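Local coordinates for protein lipoxygenase (Cyanothece sp., PDB 5EK8) that is a non-heme iron lipoxygenase that probably adds both atoms of molecular oxygen to polyunsaturated fatty acids, forming 9R products, at residues T41-I45 and Y86-G90; E72-R78 and D114-I120. All blocks are in the same frame, centred on the assembly; numbering follows the deposited sequence.

Interaction 1 of 2, residues T41-I45 and Y86-G90; sequences TQEAI and YLGKG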
loop_
_atom_site.group_PDB
_atom_site.type_symbol
_atom_site.label_atom_id
_atom_site.label_comp_id
_atom_site.label_asym_id
_atom_site.label_seq_id
_atom_site.Cartn_x
_atom_site.Cartn_y
_atom_site.Cartn_z
ATOM N N THR A 41 -1.562 14.239 -27.771
ATOM C CA THR A 41 -0.264 14.897 -27.813
ATOM C C THR A 41 -0.142 15.729 -29.089
ATOM O O THR A 41 -0.244 15.211 -30.201
ATOM C CB THR A 41 0.901 13.888 -27.715
ATOM O OG1 THR A 41 1.486 13.687 -29.005
ATOM C CG2 THR A 41 0.418 12.559 -27.142
ATOM N N GLN A 42 0.054 17.032 -28.910
ATOM C CA GLN A 42 0.123 17.971 -30.022
ATOM C C GLN A 42 1.525 18.010 -30.610
ATOM O O GLN A 42 2.497 17.675 -29.934
ATOM C CB GLN A 42 -0.296 19.365 -29.562
ATOM C CG GLN A 42 -1.617 19.396 -28.820
ATOM C CD GLN A 42 -2.791 19.148 -29.736
ATOM O OE1 GLN A 42 -2.707 19.372 -30.943
ATOM N NE2 GLN A 42 -3.894 18.671 -29.170
ATOM N N GLU A 43 1.629 18.429 -31.867
ATOM C CA GLU A 43 2.915 18.459 -32.551
ATOM C C GLU A 43 3.612 19.808 -32.387
ATOM O O GLU A 43 2.968 20.824 -32.129
ATOM C CB GLU A 43 2.731 18.133 -34.031
ATOM C CG GLU A 43 3.718 17.108 -34.562
ATOM C CD GLU A 43 3.148 16.287 -35.703
ATOM O OE1 GLU A 43 1.957 16.470 -36.033
ATOM O OE2 GLU A 43 3.891 15.455 -36.269
ATOM N N ALA A 44 4.933 19.803 -32.534
ATOM C CA ALA A 44 5.730 21.014 -32.393
ATOM C C ALA A 44 5.324 22.056 -33.424
ATOM O O ALA A 44 5.067 21.730 -34.583
ATOM C CB ALA A 44 7.212 20.691 -32.525
ATOM N N ILE A 45 5.268 23.311 -32.995
ATOM C CA ILE A 45 4.920 24.403 -33.892
ATOM C C ILE A 45 6.126 24.810 -34.728
ATOM O O ILE A 45 6.847 25.747 -34.385
ATOM C CB ILE A 45 4.398 25.624 -33.120
ATOM C CG1 ILE A 45 3.266 25.212 -32.180
ATOM C CG2 ILE A 45 3.906 26.692 -34.087
ATOM C CD1 ILE A 45 1.936 25.041 -32.868
ATOM N N TYR A 86 -5.328 24.494 -30.204
ATOM C CA TYR A 86 -3.939 24.370 -29.768
ATOM C C TYR A 86 -3.052 25.429 -30.418
ATOM O O TYR A 86 -3.117 25.658 -31.628
ATOM C CB TYR A 86 -3.406 22.972 -30.075
ATOM C CG TYR A 86 -1.904 22.845 -29.961
ATOM C CD1 TYR A 86 -1.281 22.774 -28.715
ATOM C CD2 TYR A 86 -1.105 22.789 -31.099
ATOM C CE1 TYR A 86 0.095 22.651 -28.612
ATOM C CE2 TYR A 86 0.265 22.667 -31.006
ATOM C CZ TYR A 86 0.862 22.599 -29.764
ATOM O OH TYR A 86 2.229 22.476 -29.685
ATOM N N LEU A 87 -2.216 26.066 -29.601
ATOM C CA LEU A 87 -1.398 27.186 -30.061
ATOM C C LEU A 87 0.106 26.926 -29.946
ATOM O O LEU A 87 0.883 27.427 -30.762
ATOM C CB LEU A 87 -1.762 28.459 -29.286
ATOM C CG LEU A 87 -3.233 28.878 -29.362
ATOM C CD1 LEU A 87 -3.447 30.218 -28.688
ATOM C CD2 LEU A 87 -3.733 28.908 -30.812
ATOM N N GLY A 88 0.517 26.150 -28.943
ATOM C CA GLY A 88 1.929 25.863 -28.748
ATOM C C GLY A 88 2.271 25.010 -27.539
ATOM O O GLY A 88 1.495 24.917 -26.588
ATOM N N LYS A 89 3.449 24.392 -27.578
ATOM C CA LYS A 89 3.903 23.499 -26.512
ATOM C C LYS A 89 5.122 24.052 -25.780
ATOM O O LYS A 89 5.639 25.109 -26.132
ATOM C CB LYS A 89 4.239 22.123 -27.082
ATOM C CG LYS A 89 3.161 21.075 -26.902
ATOM C CD LYS A 89 3.480 19.856 -27.751
ATOM C CE LYS A 89 4.940 19.455 -27.603
ATOM N NZ LYS A 89 5.342 18.450 -28.619
ATOM N N GLY A 90 5.583 23.318 -24.770
ATOM C CA GLY A 90 6.785 23.690 -24.043
ATOM C C GLY A 90 6.830 23.144 -22.627
ATOM O O GLY A 90 5.869 22.534 -22.152
#
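Gln42 and Tyr86 form the centre of this contact, a worked example of a loop laid against a sheet edge with one aromatic ring in the middle. The two side chains run antiparallel, each passing along the other. Gln42 lays its aliphatic part over one face of the phenol, with CB 3.4 Å from the centroid of the Tyr86 ring and almost straight above it, a CH-pi contact. Its chain then bends at chi2 (-71°), which carries the amide back toward the root of the tyrosine, its plane 25° from that of the ring. The opposite face of the ring is met by the tyrosine's own strand, where Gly88 N lies over it, displaced toward the rim.

Ile45 and Tyr86 point at each other from opposite directions. Ile45 CD1 is 3.4 Å from Tyr86 CE2, at an oblique position, while Ile45 CG1 packs 3.7 Å from Gly88 CA. Both carbons also lie against the backbone at Leu87 O.

Lys89 supplies the polar tie. Its chain is bent at chi3 (46°) and reaches alongside the loop, where NZ donates to Gln42 O over 3.2 Å, tilted from the carbonyl plane.

The residues 41-45 belong to the loop between helix 24-36 and strand 53-61, and residues 86-90 to strand 82-91, one of the two outermost strands of a four-stranded antiparallel sheet in the N-terminal part of the chain. Leu87 and Gly88 together face Val75 in a classic beta bulge. Gln42 also touches Trp76 of strand 72-79, and Ile45 packs on Leu52, bringing the loop against both the outer strand and its inner neighbour.

Interaction 2 of 2, residues E72-R78 and D114-I120; sequences ELEVWDR and DLELRVI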
loop_
_atom_site.group_PDB
_atom_site.type_symbol
_atom_site.label_atom_id
_atom_site.label_comp_id
_atom_site.label_asym_id
_atom_site.label_seq_id
_atom_site.Cartn_x
_atom_site.Cartn_y
_atom_site.Cartn_z
ATOM N N GLU A 72 5.336 19.579 -18.585
ATOM C CA GLU A 72 4.930 20.053 -19.901
ATOM C C GLU A 72 3.768 21.026 -19.803
ATOM O O GLU A 72 2.840 20.838 -19.015
ATOM C CB GLU A 72 4.570 18.878 -20.817
ATOM C CG GLU A 72 5.782 18.120 -21.339
ATOM C CD GLU A 72 5.415 16.888 -22.149
ATOM O OE1 GLU A 72 4.402 16.927 -22.883
ATOM O OE2 GLU A 72 6.141 15.876 -22.049
ATOM N N LEU A 73 3.842 22.074 -20.613
ATOM C CA LEU A 73 2.812 23.095 -20.663
ATOM C C LEU A 73 2.316 23.270 -22.088
ATOM O O LEU A 73 3.108 23.275 -23.034
ATOM C CB LEU A 73 3.346 24.424 -20.127
ATOM C CG LEU A 73 2.970 24.870 -18.715
ATOM C CD1 LEU A 73 2.941 23.704 -17.745
ATOM C CD2 LEU A 73 3.967 25.920 -18.254
ATOM N N GLU A 74 1.006 23.412 -22.241
ATOM C CA GLU A 74 0.428 23.663 -23.553
ATOM C C GLU A 74 -0.365 24.968 -23.552
ATOM O O GLU A 74 -1.180 25.217 -22.663
ATOM C CB GLU A 74 -0.460 22.493 -23.987
ATOM C CG GLU A 74 0.291 21.172 -24.178
ATOM C CD GLU A 74 -0.615 20.016 -24.605
ATOM O OE1 GLU A 74 -1.855 20.160 -24.533
ATOM O OE2 GLU A 74 -0.083 18.959 -25.012
ATOM N N VAL A 75 -0.107 25.812 -24.541
ATOM C CA VAL A 75 -0.873 27.040 -24.692
ATOM C C VAL A 75 -2.058 26.801 -25.620
ATOM O O VAL A 75 -1.895 26.381 -26.763
ATOM C CB VAL A 75 -0.009 28.190 -25.233
ATOM C CG1 VAL A 75 -0.887 29.316 -25.755
ATOM C CG2 VAL A 75 0.923 28.694 -24.149
ATOM N N TRP A 76 -3.252 27.061 -25.106
ATOM C CA TRP A 76 -4.482 26.861 -25.854
ATOM C C TRP A 76 -5.307 28.133 -25.892
ATOM O O TRP A 76 -5.218 28.967 -24.997
ATOM C CB TRP A 76 -5.318 25.740 -25.228
ATOM C CG TRP A 76 -4.754 24.368 -25.406
ATOM C CD1 TRP A 76 -3.672 23.845 -24.772
ATOM C CD2 TRP A 76 -5.256 23.333 -26.264
ATOM N NE1 TRP A 76 -3.460 22.549 -25.182
ATOM C CE2 TRP A 76 -4.418 22.212 -26.099
ATOM C CE3 TRP A 76 -6.330 23.249 -27.158
ATOM C CZ2 TRP A 76 -4.619 21.018 -26.796
ATOM C CZ3 TRP A 76 -6.531 22.061 -27.846
ATOM C CH2 TRP A 76 -5.674 20.966 -27.668
ATOM N N ASP A 77 -6.118 28.277 -26.927
ATOM C CA ASP A 77 -7.152 29.288 -26.920
ATOM C C ASP A 77 -8.442 28.681 -26.401
ATOM O O ASP A 77 -8.976 27.731 -26.991
ATOM C CB ASP A 77 -7.379 29.865 -28.310
ATOM C CG ASP A 77 -8.496 30.879 -28.328
ATOM O OD1 ASP A 77 -9.673 30.482 -28.464
ATOM O OD2 ASP A 77 -8.201 32.081 -28.191
ATOM N N ARG A 78 -8.926 29.232 -25.292
ATOM C CA ARG A 78 -10.231 28.883 -24.758
ATOM C C ARG A 78 -11.271 29.825 -25.345
ATOM O O ARG A 78 -11.155 31.048 -25.231
ATOM C CB ARG A 78 -10.236 28.966 -23.228
ATOM C CG ARG A 78 -9.754 30.304 -22.697
ATOM C CD ARG A 78 -10.246 30.587 -21.301
ATOM N NE ARG A 78 -10.054 31.992 -20.946
ATOM C CZ ARG A 78 -10.989 32.927 -21.074
ATOM N NH1 ARG A 78 -12.187 32.608 -21.543
ATOM N NH2 ARG A 78 -10.729 34.181 -20.729
ATOM N N ASP A 114 -7.661 34.160 -26.760
ATOM C CA ASP A 114 -7.972 34.299 -25.342
ATOM C C ASP A 114 -7.303 33.145 -24.608
ATOM O O ASP A 114 -7.796 32.018 -24.623
ATOM C CB ASP A 114 -9.484 34.301 -25.102
ATOM C CG ASP A 114 -10.194 35.407 -25.865
ATOM O OD1 ASP A 114 -9.560 36.456 -26.113
ATOM O OD2 ASP A 114 -11.381 35.227 -26.219
ATOM N N LEU A 115 -6.177 33.437 -23.964
ATOM C CA LEU A 115 -5.239 32.398 -23.548
ATOM C C LEU A 115 -5.707 31.498 -22.409
ATOM O O LEU A 115 -6.503 31.890 -21.555
ATOM C CB LEU A 115 -3.902 33.036 -23.169
ATOM C CG LEU A 115 -3.122 33.573 -24.370
ATOM C CD1 LEU A 115 -1.777 34.129 -23.940
ATOM C CD2 LEU A 115 -2.947 32.486 -25.423
ATOM N N GLU A 116 -5.187 30.275 -22.437
ATOM C CA GLU A 116 -5.458 29.239 -21.455
ATOM C C GLU A 116 -4.233 28.341 -21.370
ATOM O O GLU A 116 -3.771 27.813 -22.378
ATOM C CB GLU A 116 -6.697 28.426 -21.836
ATOM C CG GLU A 116 -6.744 27.035 -21.219
ATOM C CD GLU A 116 -7.987 26.248 -21.622
ATOM O OE1 GLU A 116 -7.846 25.197 -22.284
ATOM O OE2 GLU A 116 -9.108 26.680 -21.272
ATOM N N LEU A 117 -3.695 28.183 -20.168
ATOM C CA LEU A 117 -2.486 27.396 -19.980
ATOM C C LEU A 117 -2.798 26.031 -19.380
ATOM O O LEU A 117 -3.449 25.935 -18.344
ATOM C CB LEU A 117 -1.502 28.146 -19.086
ATOM C CG LEU A 117 -0.058 27.652 -19.118
ATOM C CD1 LEU A 117 0.558 27.908 -20.489
ATOM C CD2 LEU A 117 0.749 28.322 -18.012
ATOM N N ARG A 118 -2.334 24.972 -20.032
ATOM C CA ARG A 118 -2.577 23.626 -19.537
ATOM C C ARG A 118 -1.310 22.980 -18.993
ATOM O O ARG A 118 -0.282 22.924 -19.670
ATOM C CB ARG A 118 -3.172 22.745 -20.635
ATOM C CG ARG A 118 -4.483 23.258 -21.193
ATOM C CD ARG A 118 -5.201 22.189 -21.998
ATOM N NE ARG A 118 -6.338 22.737 -22.729
ATOM C CZ ARG A 118 -7.084 22.040 -23.581
ATOM N NH1 ARG A 118 -6.817 20.760 -23.807
ATOM N NH2 ARG A 118 -8.098 22.625 -24.204
ATOM N N VAL A 119 -1.400 22.504 -17.757
ATOM C CA VAL A 119 -0.362 21.687 -17.159
ATOM C C VAL A 119 -0.648 20.241 -17.532
ATOM O O VAL A 119 -1.739 19.718 -17.248
ATOM C CB VAL A 119 -0.305 21.840 -15.621
ATOM C CG1 VAL A 119 0.878 21.069 -15.055
ATOM C CG2 VAL A 119 -0.216 23.317 -15.228
ATOM N N ILE A 120 0.347 19.616 -18.161
ATOM C CA ILE A 120 0.214 18.298 -18.766
ATOM C C ILE A 120 1.012 17.211 -18.038
ATOM O O ILE A 120 2.222 17.326 -17.839
ATOM C CB ILE A 120 0.659 18.331 -20.248
ATOM C CG1 ILE A 120 -0.116 19.404 -21.011
ATOM C CG2 ILE A 120 0.468 16.968 -20.907
ATOM C CD1 ILE A 120 -1.610 19.189 -21.001
#
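Glu74 and Arg118, a hydrogen-bonded antiparallel pair, exchange two backbone bonds in the central strand pair of a four-stranded antiparallel sheet, consistent with the N-terminal PLAT domain of lipoxygenases. The register runs on through Trp76 and Glu116, where Trp76 N donates to Glu116 O and the return bond is weak.

Apolar packing fills the face carrying Leu73, Val75, Leu117 and Val119. Val75 divides its branches, CG1 meeting Leu115 CD2 and CG2 meeting Leu117 CD1, each at 3.8 Å. Strand 97-102 covers this face with Phe98, Ile100 and Tyr102.

Stacking and charge rule the other face. The Arg118 chain, extended from CG to NE, carries its guanidinium flat onto the Trp76 indole, planes 4° apart and centres 3.6 Å apart, a cation-pi pair. Glu116 OE1 accepts from both Arg118 NE (2.9 Å) and NH2, a side-on salt bridge that holds the guanidinium against turning. Trp76 NE1 donates to Glu74 OE1 at 3.0 Å, steadying the indole. Replacing Trp76 with an alanine would probably strip the guanidinium of its flat support and leave Glu74 OE1 without this donor.

At the strand ends, Arg78 N donates to Asp114 O, and Asp77 OD2, also salt-bridged to Lys110, accepts a hydrogen bond from Asp114 N nearly along its C-O bond at 2.6 Å.

Interactions 1 and 2 have centres about 10 Å apart and share one antiparallel sheet, ordered 82-91, 72-79, 115-126, 132-143. Interaction 1 holds a preceding loop to the outer strand; interaction 2 joins the two inner strands. Strands 72-79 and 82-91 follow each other in the chain and link the two contacts directly: Gly90 O and Leu73 N, like Gly88 O and Val75 N, are probably hydrogen-bonded. Along the sequence the segments interleave as 41-45, 72-78, 86-90 and 114-120. Trp76 bridges them too, packing against Gln42 and Tyr86. Together the contacts tie the preceding loop, the edge strand and the two inner strands into one unit, away from the iron and sodium sites.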